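Local coordinates for capsid protein (PDB 3N7X) that forms the icosahedral shell of a shrimp-infecting parvovirus, 60 copies of a beta-barrel subunit assembling into the capsid, at residues H77-Y82 / T231-W236; M127-V132 / D277-G282. All blocks are in the same frame, centred on the assembly; numbering follows the deposited sequence.

Contact 1 of 2, residues H77-Y82 / T231-W236; sequences HWMNLY and TFIPKW
With CG of H77 set between its backbone N and carbonyl carbon (chi1 53°) and CG of F232 anti to its carbonyl carbon (chi1 -57°), the two side chains run alongside in a shared direction. W78 completes an aromatic cluster inside the beta-barrel subunit, a worked example of the turn leading into helix 80-83 joined by backbone bonds to a loop. The H77 ring is tilted 49° to that of F232, and its ND1 sits 3.8 Å above one face of the phenyl, toward the rim. W78 lies nearly parallel to F232 but slid off it, touching mainly through NE1, 3.4 Å from F232 CE1; its CD1 covers the centre of an H77 ring face. A magnesium ion lies about 3 Å from the H77 side chain.

W78 and F232 form a single backbone bridge, flanked by I233 N to H77 O (2.8 Å) and M79 N to T231 O (2.9 Å). N80 adds a side-chain grip: OD1 receives T231 N at 2.8 Å on a lone pair in the amide plane, while ND2 turns weakly to G229 O. Away from the rings, I233 packs between backbone and thioether chain, its CG1 3.4 Å from H77 O and 3.6 Å from M79 CG.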
loop_
_atom_site.group_PDB
_atom_site.type_symbol
_atom_site.label_atom_id
_atom_site.label_comp_id
_atom_site.label_asym_id
_atom_site.label_seq_id
_atom_site.Cartn_x
_atom_site.Cartn_y
_atom_site.Cartn_z
ATOM N N HIS A 77 -82.544 -28.255 37.121
ATOM C CA HIS A 77 -81.807 -28.619 38.322
ATOM C C HIS A 77 -82.334 -29.881 39.006
ATOM O O HIS A 77 -81.727 -30.365 39.965
ATOM C CB HIS A 77 -81.823 -27.453 39.316
ATOM C CG HIS A 77 -83.196 -26.941 39.615
ATOM N ND1 HIS A 77 -83.641 -26.709 40.900
ATOM C CD2 HIS A 77 -84.225 -26.618 38.796
ATOM C CE1 HIS A 77 -84.886 -26.268 40.859
ATOM N NE2 HIS A 77 -85.263 -26.204 39.594
ATOM N N TRP A 78 -83.456 -30.408 38.521
ATOM C CA TRP A 78 -84.041 -31.620 39.099
ATOM C C TRP A 78 -83.342 -32.857 38.556
ATOM O O TRP A 78 -83.533 -33.227 37.397
ATOM C CB TRP A 78 -85.534 -31.710 38.775
ATOM C CG TRP A 78 -86.397 -30.724 39.505
ATOM C CD1 TRP A 78 -85.981 -29.648 40.240
ATOM C CD2 TRP A 78 -87.831 -30.707 39.543
ATOM N NE1 TRP A 78 -87.068 -28.962 40.733
ATOM C CE2 TRP A 78 -88.215 -29.591 40.321
ATOM C CE3 TRP A 78 -88.829 -31.528 38.994
ATOM C CZ2 TRP A 78 -89.557 -29.272 40.563
ATOM C CZ3 TRP A 78 -90.165 -31.210 39.234
ATOM C CH2 TRP A 78 -90.515 -30.090 40.013
ATOM N N MET A 79 -82.536 -33.499 39.393
ATOM C CA MET A 79 -81.819 -34.700 38.978
ATOM C C MET A 79 -82.771 -35.773 38.462
ATOM O O MET A 79 -82.416 -36.572 37.597
ATOM C CB MET A 79 -81.012 -35.255 40.149
ATOM C CG MET A 79 -79.867 -34.364 40.579
ATOM S SD MET A 79 -78.972 -35.017 42.001
ATOM C CE MET A 79 -78.223 -36.499 41.303
ATOM N N ASN A 80 -83.986 -35.776 38.997
ATOM C CA ASN A 80 -84.992 -36.756 38.621
ATOM C C ASN A 80 -85.252 -36.792 37.123
ATOM O O ASN A 80 -85.556 -37.847 36.571
ATOM C CB ASN A 80 -86.300 -36.464 39.354
ATOM C CG ASN A 80 -86.091 -36.222 40.833
ATOM O OD1 ASN A 80 -85.452 -35.242 41.230
ATOM N ND2 ASN A 80 -86.624 -37.116 41.662
ATOM N N LEU A 81 -85.134 -35.643 36.467
ATOM C CA LEU A 81 -85.385 -35.580 35.033
ATOM C C LEU A 81 -84.339 -36.313 34.213
ATOM O O LEU A 81 -84.577 -36.635 33.053
ATOM C CB LEU A 81 -85.459 -34.125 34.566
ATOM C CG LEU A 81 -86.594 -33.263 35.128
ATOM C CD1 LEU A 81 -86.513 -31.877 34.515
ATOM C CD2 LEU A 81 -87.948 -33.896 34.820
ATOM N N TYR A 82 -83.186 -36.588 34.813
ATOM C CA TYR A 82 -82.109 -37.266 34.095
ATOM C C TYR A 82 -81.939 -38.734 34.470
ATOM O O TYR A 82 -81.583 -39.552 33.625
ATOM C CB TYR A 82 -80.784 -36.545 34.343
ATOM C CG TYR A 82 -80.811 -35.056 34.072
ATOM C CD1 TYR A 82 -80.435 -34.538 32.827
ATOM C CD2 TYR A 82 -81.197 -34.160 35.071
ATOM C CE1 TYR A 82 -80.439 -33.160 32.590
ATOM C CE2 TYR A 82 -81.206 -32.789 34.846
ATOM C CZ TYR A 82 -80.826 -32.296 33.609
ATOM O OH TYR A 82 -80.822 -30.937 33.408
ATOM N N THR A 231 -84.979 -33.853 43.624
ATOM C CA THR A 231 -83.710 -33.682 44.317
ATOM C C THR A 231 -82.897 -32.710 43.461
ATOM O O THR A 231 -82.678 -32.945 42.270
ATOM C CB THR A 231 -82.963 -35.018 44.457
ATOM O OG1 THR A 231 -83.751 -35.922 45.243
ATOM C CG2 THR A 231 -81.620 -34.809 45.136
ATOM N N PHE A 232 -82.466 -31.612 44.070
ATOM C CA PHE A 232 -81.723 -30.588 43.350
ATOM C C PHE A 232 -80.245 -30.875 43.140
ATOM O O PHE A 232 -79.572 -31.417 44.014
ATOM C CB PHE A 232 -81.835 -29.238 44.071
ATOM C CG PHE A 232 -83.244 -28.750 44.266
ATOM C CD1 PHE A 232 -84.318 -29.365 43.624
ATOM C CD2 PHE A 232 -83.494 -27.652 45.083
ATOM C CE1 PHE A 232 -85.620 -28.893 43.794
ATOM C CE2 PHE A 232 -84.790 -27.171 45.261
ATOM C CZ PHE A 232 -85.858 -27.793 44.615
ATOM N N ILE A 233 -79.747 -30.510 41.966
ATOM C CA ILE A 233 -78.332 -30.654 41.681
ATOM C C ILE A 233 -77.706 -29.677 42.679
ATOM O O ILE A 233 -78.107 -28.516 42.754
ATOM C CB ILE A 233 -78.026 -30.234 40.237
ATOM C CG1 ILE A 233 -78.551 -31.312 39.284
ATOM C CG2 ILE A 233 -76.538 -30.000 40.060
ATOM C CD1 ILE A 233 -78.529 -30.921 37.821
ATOM N N PRO A 234 -76.728 -30.138 43.471
ATOM C CA PRO A 234 -76.071 -29.293 44.474
ATOM C C PRO A 234 -75.729 -27.872 44.055
ATOM O O PRO A 234 -74.900 -27.647 43.175
ATOM C CB PRO A 234 -74.838 -30.108 44.853
ATOM C CG PRO A 234 -75.332 -31.510 44.720
ATOM C CD PRO A 234 -76.079 -31.459 43.401
ATOM N N LYS A 235 -76.382 -26.918 44.706
ATOM C CA LYS A 235 -76.173 -25.496 44.462
ATOM C C LYS A 235 -76.425 -24.797 45.789
ATOM O O LYS A 235 -77.263 -25.242 46.570
ATOM C CB LYS A 235 -77.156 -24.979 43.412
ATOM C CG LYS A 235 -76.716 -25.186 41.970
ATOM C CD LYS A 235 -75.592 -24.225 41.618
ATOM C CE LYS A 235 -75.279 -24.237 40.139
ATOM N NZ LYS A 235 -74.164 -23.309 39.830
ATOM N N TRP A 236 -75.707 -23.709 46.047
ATOM C CA TRP A 236 -75.868 -22.976 47.299
ATOM C C TRP A 236 -76.051 -21.493 47.028
ATOM O O TRP A 236 -75.216 -20.876 46.378
ATOM C CB TRP A 236 -74.637 -23.197 48.184
ATOM C CG TRP A 236 -74.750 -22.604 49.552
ATOM C CD1 TRP A 236 -74.591 -21.290 49.901
ATOM C CD2 TRP A 236 -75.076 -23.303 50.759
ATOM N NE1 TRP A 236 -74.800 -21.129 51.252
ATOM C CE2 TRP A 236 -75.101 -22.346 51.804
ATOM C CE3 TRP A 236 -75.355 -24.646 51.061
ATOM C CZ2 TRP A 236 -75.393 -22.690 53.132
ATOM C CZ3 TRP A 236 -75.646 -24.989 52.387
ATOM C CH2 TRP A 236 -75.661 -24.010 53.404
#

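Contact 2 of 2, residues M127-V132 / D277-G282; sequences MKDLKV and DELKLG
The D129 carboxylate has L279 CD2 above one side of its plane, 3.6 Å from D129 OD2, and K280 CB on the other side, 3.5 Å from D129 OD1. Close to that plane, K280 N comes to D129 OD1 at 2.9 Å on the syn lone pair, with a weaker second reach to D129 OD2. CG of D129 lies anti to the carbonyl carbon (chi1 -65°), which brings the carboxylate across to the opposing backbone. A side chain thus stands in for a backbone acceptor just before strand 281-296 begins. A water donates to D129 OD1 (2.7 Å) and to E278 O, and accepts only a weak bond from K280 NZ, which lies 4.4 Å from D129 OD1, beyond a salt bridge, though the opposite charges probably still attract.

Regular pairing is seen in K128 N to K280 O (2.9 Å) and in M127 with L281, an antiparallel non-hydrogen-bonded pair whose M127 CB and L281 CD2 touch at 3.6 Å. Strand 111-131 is thereby held between strand 281-296 and its hairpin partner 137-141, with L141 of a neighbouring subunit against L281 and F143 of another against M127, consistent with the hairpin cylinder around a parvovirus fivefold axis.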
loop_
_atom_site.group_PDB
_atom_site.type_symbol
_atom_site.label_atom_id
_atom_site.label_comp_id
_atom_site.label_asym_id
_atom_site.label_seq_id
_atom_site.Cartn_x
_atom_site.Cartn_y
_atom_site.Cartn_z
ATOM N N MET A 127 -100.771 -24.653 14.544
ATOM C CA MET A 127 -101.915 -23.756 14.666
ATOM C C MET A 127 -103.229 -24.527 14.601
ATOM O O MET A 127 -103.288 -25.646 14.085
ATOM C CB MET A 127 -101.894 -22.686 13.574
ATOM C CG MET A 127 -102.010 -23.220 12.163
ATOM S SD MET A 127 -101.878 -21.864 10.975
ATOM C CE MET A 127 -102.548 -22.619 9.461
ATOM N N LYS A 128 -104.278 -23.919 15.143
ATOM C CA LYS A 128 -105.601 -24.519 15.144
ATOM C C LYS A 128 -106.582 -23.399 14.834
ATOM O O LYS A 128 -107.552 -23.178 15.556
ATOM C CB LYS A 128 -105.898 -25.137 16.513
ATOM C CG LYS A 128 -107.080 -26.098 16.534
ATOM C CD LYS A 128 -107.179 -26.793 17.884
ATOM C CE LYS A 128 -108.216 -27.904 17.883
ATOM N NZ LYS A 128 -108.195 -28.673 19.168
ATOM N N ASP A 129 -106.308 -22.678 13.755
ATOM C CA ASP A 129 -107.162 -21.575 13.353
ATOM C C ASP A 129 -107.994 -21.885 12.113
ATOM O O ASP A 129 -108.918 -21.146 11.788
ATOM C CB ASP A 129 -106.327 -20.311 13.128
ATOM C CG ASP A 129 -105.683 -19.808 14.407
ATOM O OD1 ASP A 129 -106.386 -19.756 15.441
ATOM O OD2 ASP A 129 -104.482 -19.464 14.383
ATOM N N LEU A 130 -107.662 -22.974 11.425
ATOM C CA LEU A 130 -108.410 -23.376 10.240
ATOM C C LEU A 130 -109.642 -24.166 10.659
ATOM O O LEU A 130 -109.611 -24.935 11.623
ATOM C CB LEU A 130 -107.550 -24.238 9.319
ATOM C CG LEU A 130 -106.383 -23.524 8.638
ATOM C CD1 LEU A 130 -105.620 -24.508 7.769
ATOM C CD2 LEU A 130 -106.910 -22.368 7.802
ATOM N N LYS A 131 -110.730 -23.975 9.930
ATOM C CA LYS A 131 -111.969 -24.666 10.237
ATOM C C LYS A 131 -112.789 -24.916 8.987
ATOM O O LYS A 131 -112.643 -24.222 7.983
ATOM C CB LYS A 131 -112.786 -23.846 11.236
ATOM C CG LYS A 131 -112.701 -22.342 11.022
ATOM C CD LYS A 131 -113.518 -21.607 12.071
ATOM C CE LYS A 131 -113.064 -20.165 12.251
ATOM N NZ LYS A 131 -111.737 -20.072 12.934
ATOM N N VAL A 132 -113.646 -25.926 9.058
ATOM C CA VAL A 132 -114.516 -26.278 7.946
ATOM C C VAL A 132 -115.901 -25.710 8.230
ATOM O O VAL A 132 -116.270 -25.521 9.392
ATOM C CB VAL A 132 -114.614 -27.807 7.789
ATOM C CG1 VAL A 132 -113.331 -28.344 7.177
ATOM C CG2 VAL A 132 -114.853 -28.453 9.155
ATOM N N ASP A 277 -108.706 -10.297 17.823
ATOM C CA ASP A 277 -108.727 -11.727 17.528
ATOM C C ASP A 277 -107.498 -12.390 18.154
ATOM O O ASP A 277 -106.406 -11.821 18.139
ATOM C CB ASP A 277 -108.710 -11.941 16.015
ATOM C CG ASP A 277 -109.952 -11.396 15.332
ATOM O OD1 ASP A 277 -110.980 -12.106 15.318
ATOM O OD2 ASP A 277 -109.902 -10.255 14.817
ATOM N N GLU A 278 -107.670 -13.582 18.715
ATOM C CA GLU A 278 -106.552 -14.296 19.327
ATOM C C GLU A 278 -106.290 -15.593 18.574
ATOM O O GLU A 278 -107.182 -16.430 18.429
ATOM C CB GLU A 278 -106.844 -14.596 20.803
ATOM C CG GLU A 278 -107.123 -13.348 21.632
ATOM C CD GLU A 278 -107.177 -13.619 23.132
ATOM O OE1 GLU A 278 -107.138 -14.806 23.539
ATOM O OE2 GLU A 278 -107.264 -12.636 23.906
ATOM N N LEU A 279 -105.068 -15.757 18.085
ATOM C CA LEU A 279 -104.722 -16.962 17.347
ATOM C C LEU A 279 -104.478 -18.135 18.281
ATOM O O LEU A 279 -104.193 -17.956 19.467
ATOM C CB LEU A 279 -103.472 -16.726 16.498
ATOM C CG LEU A 279 -103.556 -15.648 15.415
ATOM C CD1 LEU A 279 -102.264 -15.660 14.609
ATOM C CD2 LEU A 279 -104.751 -15.903 14.503
ATOM N N LYS A 280 -104.614 -19.340 17.740
ATOM C CA LYS A 280 -104.382 -20.557 18.506
ATOM C C LYS A 280 -103.109 -21.174 17.944
ATOM O O LYS A 280 -103.143 -21.963 16.994
ATOM C CB LYS A 280 -105.557 -21.526 18.353
ATOM C CG LYS A 280 -106.889 -20.967 18.832
ATOM C CD LYS A 280 -107.967 -22.050 18.877
ATOM C CE LYS A 280 -109.341 -21.466 19.190
ATOM N NZ LYS A 280 -109.830 -20.579 18.087
ATOM N N LEU A 281 -101.983 -20.792 18.532
ATOM C CA LEU A 281 -100.692 -21.283 18.082
ATOM C C LEU A 281 -99.990 -22.110 19.148
ATOM O O LEU A 281 -100.274 -21.989 20.339
ATOM C CB LEU A 281 -99.793 -20.103 17.685
ATOM C CG LEU A 281 -100.349 -19.096 16.674
ATOM C CD1 LEU A 281 -99.327 -17.996 16.459
ATOM C CD2 LEU A 281 -100.672 -19.791 15.356
ATOM N N GLY A 282 -99.064 -22.947 18.697
ATOM C CA GLY A 282 -98.298 -23.785 19.594
ATOM C C GLY A 282 -97.095 -24.290 18.830
ATOM O O GLY A 282 -96.833 -23.830 17.720
HETATM O O HOH W 1 -108.426 -18.287 16.329
#

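Overall arrangement
From the N terminus the chain meets 77-82, then 127-132, 231-236 and 277-282, so the two contacts cross rather than nest. Contact 1 closes a loop of 148 intervening residues, joining helix 80-83 and the turn leading into it to the long loop between strands 220-221 and 264-268. Contact 2 closes one of 144, joining the end of strand 111-131 to the start of strand 281-296. Their centres lie 37 Å apart, with nearest atoms about 20 Å from each other. Strand 111-131 spans the gap: W111, V113 and A116 pack against contact 1 in the subunit interior, while its far end enters contact 2, where neighbouring subunits meet.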